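Local coordinates for protein thiamine pyrophosphokinase (Saccharomyces cerevisiae, PDB 1IG0) that transfers a pyrophosphate group from ATP to thiamine, making thiamine diphosphate and AMP as a homodimer, at residues 36-41 and 180-185. Residues are numbered along the deposited sequence; the frame is centred on the assembly and turned at random.
Sequences DENSTL and KVTPIS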
loop_
_atom_site.group_PDB
_atom_site.type_symbol
_atom_site.label_atom_id
_atom_site.label_comp_id
_atom_site.label_asym_id
_atom_site.label_seq_id
_atom_site.Cartn_x
_atom_site.Cartn_y
_atom_site.Cartn_z
ATOM N N ASP B 36 -12.960 -20.320 -21.259
ATOM C CA ASP B 36 -14.367 -19.935 -21.377
ATOM C C ASP B 36 -14.725 -18.534 -20.878
ATOM O O ASP B 36 -15.838 -18.062 -21.109
ATOM C CB ASP B 36 -15.243 -20.954 -20.641
ATOM C CG ASP B 36 -16.696 -20.920 -21.092
ATOM O OD1 ASP B 36 -17.147 -19.876 -21.611
ATOM O OD2 ASP B 36 -17.397 -21.941 -20.915
ATOM N N GLU B 37 -13.802 -17.857 -20.205
ATOM C CA GLU B 37 -14.112 -16.530 -19.681
ATOM C C GLU B 37 -13.466 -15.389 -20.456
ATOM O O GLU B 37 -12.504 -15.590 -21.198
ATOM C CB GLU B 37 -13.690 -16.452 -18.214
ATOM C CG GLU B 37 -12.187 -16.372 -17.995
ATOM C CD GLU B 37 -11.791 -16.689 -16.566
ATOM O OE1 GLU B 37 -12.650 -16.558 -15.670
ATOM O OE2 GLU B 37 -10.621 -17.061 -16.337
ATOM N N ASN B 38 -14.011 -14.187 -20.291
ATOM C CA ASN B 38 -13.455 -13.012 -20.947
ATOM C C ASN B 38 -12.245 -12.592 -20.127
ATOM O O ASN B 38 -12.109 -12.992 -18.972
ATOM C CB ASN B 38 -14.473 -11.868 -20.997
ATOM C CG ASN B 38 -15.505 -12.055 -22.091
ATOM O OD1 ASN B 38 -15.162 -12.379 -23.229
ATOM N ND2 ASN B 38 -16.773 -11.836 -21.761
ATOM N N SER B 39 -11.366 -11.791 -20.718
ATOM C CA SER B 39 -10.172 -11.353 -20.012
ATOM C C SER B 39 -9.734 -9.957 -20.420
ATOM O O SER B 39 -9.993 -9.509 -21.537
ATOM C CB SER B 39 -9.031 -12.341 -20.256
ATOM O OG SER B 39 -8.751 -12.460 -21.638
ATOM N N THR B 40 -9.062 -9.277 -19.500
ATOM C CA THR B 40 -8.587 -7.929 -19.755
ATOM C C THR B 40 -7.319 -7.628 -18.976
ATOM O O THR B 40 -7.166 -8.041 -17.825
ATOM C CB THR B 40 -9.644 -6.868 -19.352
ATOM O OG1 THR B 40 -10.844 -7.071 -20.107
ATOM C CG2 THR B 40 -9.119 -5.458 -19.612
ATOM N N LEU B 41 -6.407 -6.916 -19.625
ATOM C CA LEU B 41 -5.169 -6.493 -18.991
ATOM C C LEU B 41 -5.342 -4.991 -18.811
ATOM O O LEU B 41 -5.416 -4.247 -19.789
ATOM C CB LEU B 41 -3.963 -6.769 -19.888
ATOM C CG LEU B 41 -2.629 -6.211 -19.375
ATOM C CD1 LEU B 41 -2.284 -6.846 -18.029
ATOM C CD2 LEU B 41 -1.531 -6.482 -20.398
ATOM N N LYS B 180 -25.749 -14.795 -15.062
ATOM C CA LYS B 180 -25.495 -15.293 -16.410
ATOM C C LYS B 180 -24.433 -14.502 -17.169
ATOM O O LYS B 180 -24.223 -14.716 -18.365
ATOM C CB LYS B 180 -26.796 -15.300 -17.213
ATOM C CG LYS B 180 -27.869 -16.204 -16.628
ATOM C CD LYS B 180 -27.411 -17.656 -16.584
ATOM C CE LYS B 180 -28.470 -18.547 -15.955
ATOM N NZ LYS B 180 -28.046 -19.971 -15.930
ATOM N N VAL B 181 -23.766 -13.585 -16.477
ATOM C CA VAL B 181 -22.726 -12.778 -17.103
ATOM C C VAL B 181 -21.431 -13.575 -17.183
ATOM O O VAL B 181 -21.006 -14.177 -16.198
ATOM C CB VAL B 181 -22.456 -11.485 -16.301
ATOM C CG1 VAL B 181 -21.272 -10.732 -16.903
ATOM C CG2 VAL B 181 -23.698 -10.608 -16.300
ATOM N N THR B 182 -20.811 -13.586 -18.358
ATOM C CA THR B 182 -19.557 -14.307 -18.535
ATOM C C THR B 182 -18.503 -13.643 -17.658
ATOM O O THR B 182 -18.358 -12.422 -17.670
ATOM C CB THR B 182 -19.083 -14.269 -20.003
ATOM O OG1 THR B 182 -20.056 -14.914 -20.832
ATOM C CG2 THR B 182 -17.747 -14.984 -20.155
ATOM N N PRO B 183 -17.761 -14.437 -16.874
ATOM C CA PRO B 183 -16.726 -13.885 -15.996
ATOM C C PRO B 183 -15.665 -13.103 -16.761
ATOM O O PRO B 183 -15.390 -13.390 -17.925
ATOM C CB PRO B 183 -16.143 -15.127 -15.328
ATOM C CG PRO B 183 -17.313 -16.065 -15.289
ATOM C CD PRO B 183 -17.896 -15.890 -16.669
ATOM N N ILE B 184 -15.075 -12.115 -16.099
ATOM C CA ILE B 184 -14.032 -11.301 -16.709
ATOM C C ILE B 184 -12.774 -11.372 -15.856
ATOM O O ILE B 184 -12.720 -10.800 -14.766
ATOM C CB ILE B 184 -14.456 -9.820 -16.824
ATOM C CG1 ILE B 184 -15.705 -9.698 -17.697
ATOM C CG2 ILE B 184 -13.318 -8.997 -17.421
ATOM C CD1 ILE B 184 -16.243 -8.276 -17.801
ATOM N N SER B 185 -11.769 -12.091 -16.347
ATOM C CA SER B 185 -10.506 -12.210 -15.631
ATOM C C SER B 185 -9.747 -10.909 -15.867
ATOM O O SER B 185 -9.318 -10.624 -16.986
ATOM C CB SER B 185 -9.699 -13.398 -16.156
ATOM O OG SER B 185 -8.508 -13.564 -15.406
HETATM O O HOH W 1 -19.965 -18.222 -20.721
HETATM O O HOH W 2 -18.362 -10.502 -19.569
#
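Two neighbouring parallel strands of the large mixed sheet, 38-43 and 184-189, begin their pairing here, where Asn38 lies beside Ile184 and Ser39 beside Ser185. Asn38 N donates to Pro183 O at 2.9 Å, Ser185 N to Asn38 O at 2.8 Å in a nearly straight bond (166° at the hydrogen), and Thr40 N to Ser185 O. A CA-H...O contact from Ser39 CA reaches the same Ser185 O at 3.2 Å. On one face Asn38 CB packs on Ile184 CG1. The side chains of Asn38 and Thr182 cross at about a right angle, with ND2 3.7 Å from Thr182 CG2, and a water accepts from ND2 while donating to Thr182 O. Glu37 CG sits between its backbone N and carbonyl carbon (chi1 73°) and the chain runs on extended; OE1 lies 3.8 Å from Pro183 CB, and OE2 is equally near Ser185 CB. The carboxylate is held by a salt bridge from OE1 to Lys217 and a hydrogen bond from Asn34 N to OE2. An alanine here would probably leave Lys217 without this counter-charge and Asn34 N without its acceptor, and would open a gap beside Ser185 CB, while the contact of Glu37 CB with Pro183 would stay. Phe138 of helix 126-139 packs against Asn38 and Thr40, whereas Pro33 touches Ser39 and Ser185 on the other face; strands 64-68 and 216-221 flank the pair within the sheet.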